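Local coordinates for DPS family protein (PDB 3IQ1), which probably binds ferric iron and oxidises metal ions, as a twelve-subunit member of the Dps family within the ferritin-like superfamily, at residues H119-I124 / A138-Y143. Residues are numbered along the deposited sequence; the frame is centred on the assembly and turned at random.
Sequences HQQRDI and ALMSDY
Gln121 and Met140 face each other where helix 103-131 and helix 134-158 run nearly antiparallel, their short segments 9.1 Å apart at the axes and at 152°, with the two CA atoms 5.6 Å apart. Met140 is a selenomethionine in this crystal. Its side chain folds back on itself, with chi3 at 88°. The fold lays SE against the flank of the partner helix, 3.8 Å from CG of Gln121, and the two side chains cross at about a right angle. Closer to its backbone, CG of Met140 rests 3.8 Å from CG2 of Ile124 and also lies 3.7 Å from the backbone O of Gln121. SE touches the same CG2 of Ile124. The side chain of Met140 thus lies against Gln121 and Ile124, one turn apart on helix 103-131.

The long Gln121 side chain reaches past the selenium to Tyr143, stretched out from CG onward. OE1 comes up to the rim of the Tyr143 ring, close to the ring plane, 3.4 Å from CD2. The amide itself is tilted well away from that plane. NE2 sits 3.6 Å from CB of Tyr143. CG of Leu139, one turn earlier, covers one face of the ring off centre, toward its rim.

Tyr143 also touches Lys66 and Glu69 of helix 49-76, while Met140 reaches Leu23 of helix 13-43. The contact thus belongs to the interior of the ferritin-like four-helix bundle.

Between the two segments the touching is van der Waals packing, with all four residues buried. The buried amide of Gln121 is hydrogen-bonded through OE1 to Tyr30 OH of helix 13-43 and through NE2 to Gln147 OE1, one turn beyond Tyr143. Those two bonds should fix its amide rotation and link helices 13-43, 103-131 and 134-158 within the bundle.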
ATOM      1  N   HIS B 119     -28.205  -4.285  27.093  1.00  7.39           N
ATOM      2  CA  HIS B 119     -28.737  -4.586  28.421  1.00  8.31           C
ATOM      3  C   HIS B 119     -27.920  -5.728  29.028  1.00  7.84           C
ATOM      4  O   HIS B 119     -27.503  -5.658  30.206  1.00  7.21           O
ATOM      5  CB  HIS B 119     -30.206  -4.949  28.243  1.00  9.29           C
ATOM      6  CG  HIS B 119     -30.958  -5.131  29.502  1.00 16.29           C
ATOM      7  ND1 HIS B 119     -30.973  -6.328  30.176  1.00 23.05           N
ATOM      8  CD2 HIS B 119     -31.808  -4.305  30.158  1.00 21.07           C
ATOM      9  CE1 HIS B 119     -31.739  -6.212  31.243  1.00 22.97           C
ATOM     10  NE2 HIS B 119     -32.287  -5.007  31.239  1.00 25.28           N
ATOM     11  N   GLN B 120     -27.682  -6.778  28.254  1.00  8.15           N
ATOM     12  CA  GLN B 120     -26.956  -7.972  28.762  1.00  6.89           C
ATOM     13  C   GLN B 120     -25.500  -7.648  29.024  1.00  7.51           C
ATOM     14  O   GLN B 120     -24.929  -8.067  30.021  1.00  8.17           O
ATOM     15  CB  GLN B 120     -26.994  -9.138  27.793  1.00  7.73           C
ATOM     16  CG  GLN B 120     -28.072 -10.022  27.836  1.00 12.85           C
ATOM     17  CD  GLN B 120     -27.732 -11.137  26.831  1.00 14.90           C
ATOM     18  OE1 GLN B 120     -27.543 -10.846  25.664  1.00 19.08           O
ATOM     19  NE2 GLN B 120     -27.496 -12.291  27.296  1.00  8.99           N
ATOM     20  N   GLN B 121     -24.900  -6.821  28.146  1.00  5.82           N
ATOM     21  CA  GLN B 121     -23.503  -6.404  28.330  1.00  4.99           C
ATOM     22  C   GLN B 121     -23.328  -5.542  29.576  1.00  6.35           C
ATOM     23  O   GLN B 121     -22.353  -5.723  30.277  1.00  6.33           O
ATOM     24  CB  GLN B 121     -22.987  -5.726  27.072  1.00  5.20           C
ATOM     25  CG  GLN B 121     -22.873  -6.746  25.948  1.00  5.94           C
ATOM     26  CD  GLN B 121     -22.794  -6.267  24.538  1.00  7.38           C
ATOM     27  OE1 GLN B 121     -22.429  -7.051  23.683  1.00  8.98           O
ATOM     28  NE2 GLN B 121     -22.996  -4.972  24.279  1.00  7.30           N
ATOM     29  N   ARG B 122     -24.279  -4.656  29.900  1.00  5.89           N
ATOM     30  CA  ARG B 122     -24.212  -3.875  31.113  1.00  4.76           C
ATOM     31  C   ARG B 122     -24.311  -4.764  32.383  1.00  5.05           C
ATOM     32  O   ARG B 122     -23.619  -4.553  33.374  1.00  6.63           O
ATOM     33  CB  ARG B 122     -25.324  -2.845  31.113  1.00  5.35           C
ATOM     34  CG  ARG B 122     -25.099  -1.756  30.046  1.00  4.60           C
ATOM     35  CD  ARG B 122     -26.322  -0.911  29.901  1.00  6.04           C
ATOM     36  NE  ARG B 122     -26.116   0.151  28.920  1.00  5.22           N
ATOM     37  CZ  ARG B 122     -27.015   0.551  28.027  1.00  5.13           C
ATOM     38  NH1 ARG B 122     -28.236  -0.009  27.991  1.00  7.57           N
ATOM     39  NH2 ARG B 122     -26.704   1.545  27.162  1.00  5.37           N
ATOM     40  N   ASP B 123     -25.153  -5.788  32.298  1.00  5.56           N
ATOM     41  CA  ASP B 123     -25.257  -6.714  33.421  1.00  5.67           C
ATOM     42  C   ASP B 123     -23.969  -7.489  33.648  1.00  6.42           C
ATOM     43  O   ASP B 123     -23.518  -7.602  34.783  1.00  6.60           O
ATOM     44  CB  ASP B 123     -26.384  -7.692  33.207  1.00  5.83           C
ATOM     45  CG  ASP B 123     -27.747  -7.108  33.510  1.00 13.62           C
ATOM     46  OD1 ASP B 123     -27.845  -6.009  34.127  1.00 11.81           O
ATOM     47  OD2 ASP B 123     -28.750  -7.808  33.202  1.00 15.19           O
ATOM     48  N   ILE B 124     -23.371  -7.965  32.554  1.00  5.80           N
ATOM     49  CA  ILE B 124     -22.096  -8.653  32.640  1.00  5.36           C
ATOM     50  C   ILE B 124     -21.011  -7.726  33.153  1.00  5.62           C
ATOM     51  O   ILE B 124     -20.162  -8.111  33.979  1.00  6.98           O
ATOM     52  CB  ILE B 124     -21.690  -9.319  31.302  1.00  5.04           C
ATOM     53  CG1 ILE B 124     -22.688 -10.420  30.958  1.00  6.12           C
ATOM     54  CG2 ILE B 124     -20.249  -9.874  31.401  1.00  6.78           C
ATOM     55  CD1 ILE B 124     -22.595 -10.900  29.500  1.00  8.20           C
ATOM     56  N   ALA B 138     -13.502  -4.962  30.445  1.00  5.26           N
ATOM     57  CA  ALA B 138     -12.946  -4.159  29.377  1.00  5.93           C
ATOM     58  C   ALA B 138     -13.620  -4.522  28.075  1.00  6.18           C
ATOM     59  O   ALA B 138     -13.859  -3.691  27.261  1.00  6.26           O
ATOM     60  CB  ALA B 138     -11.412  -4.368  29.284  1.00  6.49           C
ATOM     61  N   LEU B 139     -13.860  -5.811  27.847  1.00  5.50           N
ATOM     62  CA  LEU B 139     -14.555  -6.242  26.628  1.00  5.23           C
ATOM     63  C   LEU B 139     -15.964  -5.680  26.557  1.00  4.48           C
ATOM     64  O   LEU B 139     -16.387  -5.168  25.534  1.00  6.27           O
ATOM     65  CB  LEU B 139     -14.616  -7.767  26.558  1.00  5.54           C
ATOM     66  CG  LEU B 139     -15.083  -8.388  25.242  1.00  8.33           C
ATOM     67  CD1 LEU B 139     -14.084  -7.981  24.119  1.00  8.39           C
ATOM     68  CD2 LEU B 139     -15.223  -9.929  25.241  1.00  8.58           C
HETATM   69  N   MSE B 140     -16.696  -5.779  27.655  1.00  3.73           N
HETATM   70  CA  MSE B 140     -18.066  -5.256  27.698  1.00  4.29           C
HETATM   71  C   MSE B 140     -18.070  -3.752  27.456  1.00  4.14           C
HETATM   72  O   MSE B 140     -18.935  -3.243  26.751  1.00  4.91           O
HETATM   73  CB  MSE B 140     -18.761  -5.598  29.012  1.00  4.98           C
HETATM   74  CG  MSE B 140     -19.009  -7.055  29.257  1.00  4.64           C
HETATM   75 SE   MSE B 140     -19.984  -8.061  27.988  1.00  5.57          SE
HETATM   76  CE  MSE B 140     -18.454  -8.572  26.884  1.00  4.47           C
ATOM     77  N   SER B 141     -17.083  -3.046  28.025  1.00  5.87           N
ATOM     78  CA  SER B 141     -16.968  -1.616  27.848  1.00  6.45           C
ATOM     79  C   SER B 141     -16.843  -1.227  26.380  1.00  5.94           C
ATOM     80  O   SER B 141     -17.533  -0.322  25.879  1.00  5.05           O
ATOM     81  CB  SER B 141     -15.808  -1.085  28.663  1.00  7.28           C
ATOM     82  OG  SER B 141     -15.544   0.288  28.412  1.00  9.50           O
ATOM     83  N   ASP B 142     -15.964  -1.938  25.698  1.00  6.52           N
ATOM     84  CA  ASP B 142     -15.768  -1.732  24.265  1.00  6.08           C
ATOM     85  C   ASP B 142     -17.087  -1.959  23.525  1.00  5.88           C
ATOM     86  O   ASP B 142     -17.467  -1.154  22.665  1.00  6.10           O
ATOM     87  CB  ASP B 142     -14.725  -2.677  23.697  1.00  7.33           C
ATOM     88  CG  ASP B 142     -13.304  -2.314  24.097  1.00  9.40           C
ATOM     89  OD1 ASP B 142     -13.066  -1.220  24.636  1.00 13.29           O
ATOM     90  OD2 ASP B 142     -12.423  -3.094  23.788  1.00 13.62           O
ATOM     91  N   TYR B 143     -17.770  -3.065  23.802  1.00  4.50           N
ATOM     92  CA  TYR B 143     -18.982  -3.386  23.085  1.00  4.93           C
ATOM     93  C   TYR B 143     -20.085  -2.368  23.322  1.00  5.52           C
ATOM     94  O   TYR B 143     -20.784  -1.934  22.396  1.00  6.48           O
ATOM     95  CB  TYR B 143     -19.496  -4.779  23.437  1.00  4.84           C
ATOM     96  CG  TYR B 143     -18.630  -5.960  22.952  1.00  4.07           C
ATOM     97  CD1 TYR B 143     -17.387  -5.770  22.333  1.00  7.44           C
ATOM     98  CD2 TYR B 143     -19.066  -7.229  23.099  1.00  6.11           C
ATOM     99  CE1 TYR B 143     -16.616  -6.845  21.859  1.00  8.10           C
ATOM    100  CE2 TYR B 143     -18.274  -8.328  22.683  1.00  8.47           C
ATOM    101  CZ  TYR B 143     -17.058  -8.107  22.065  1.00  8.54           C
ATOM    102  OH  TYR B 143     -16.342  -9.169  21.636  1.00 10.15           O
TER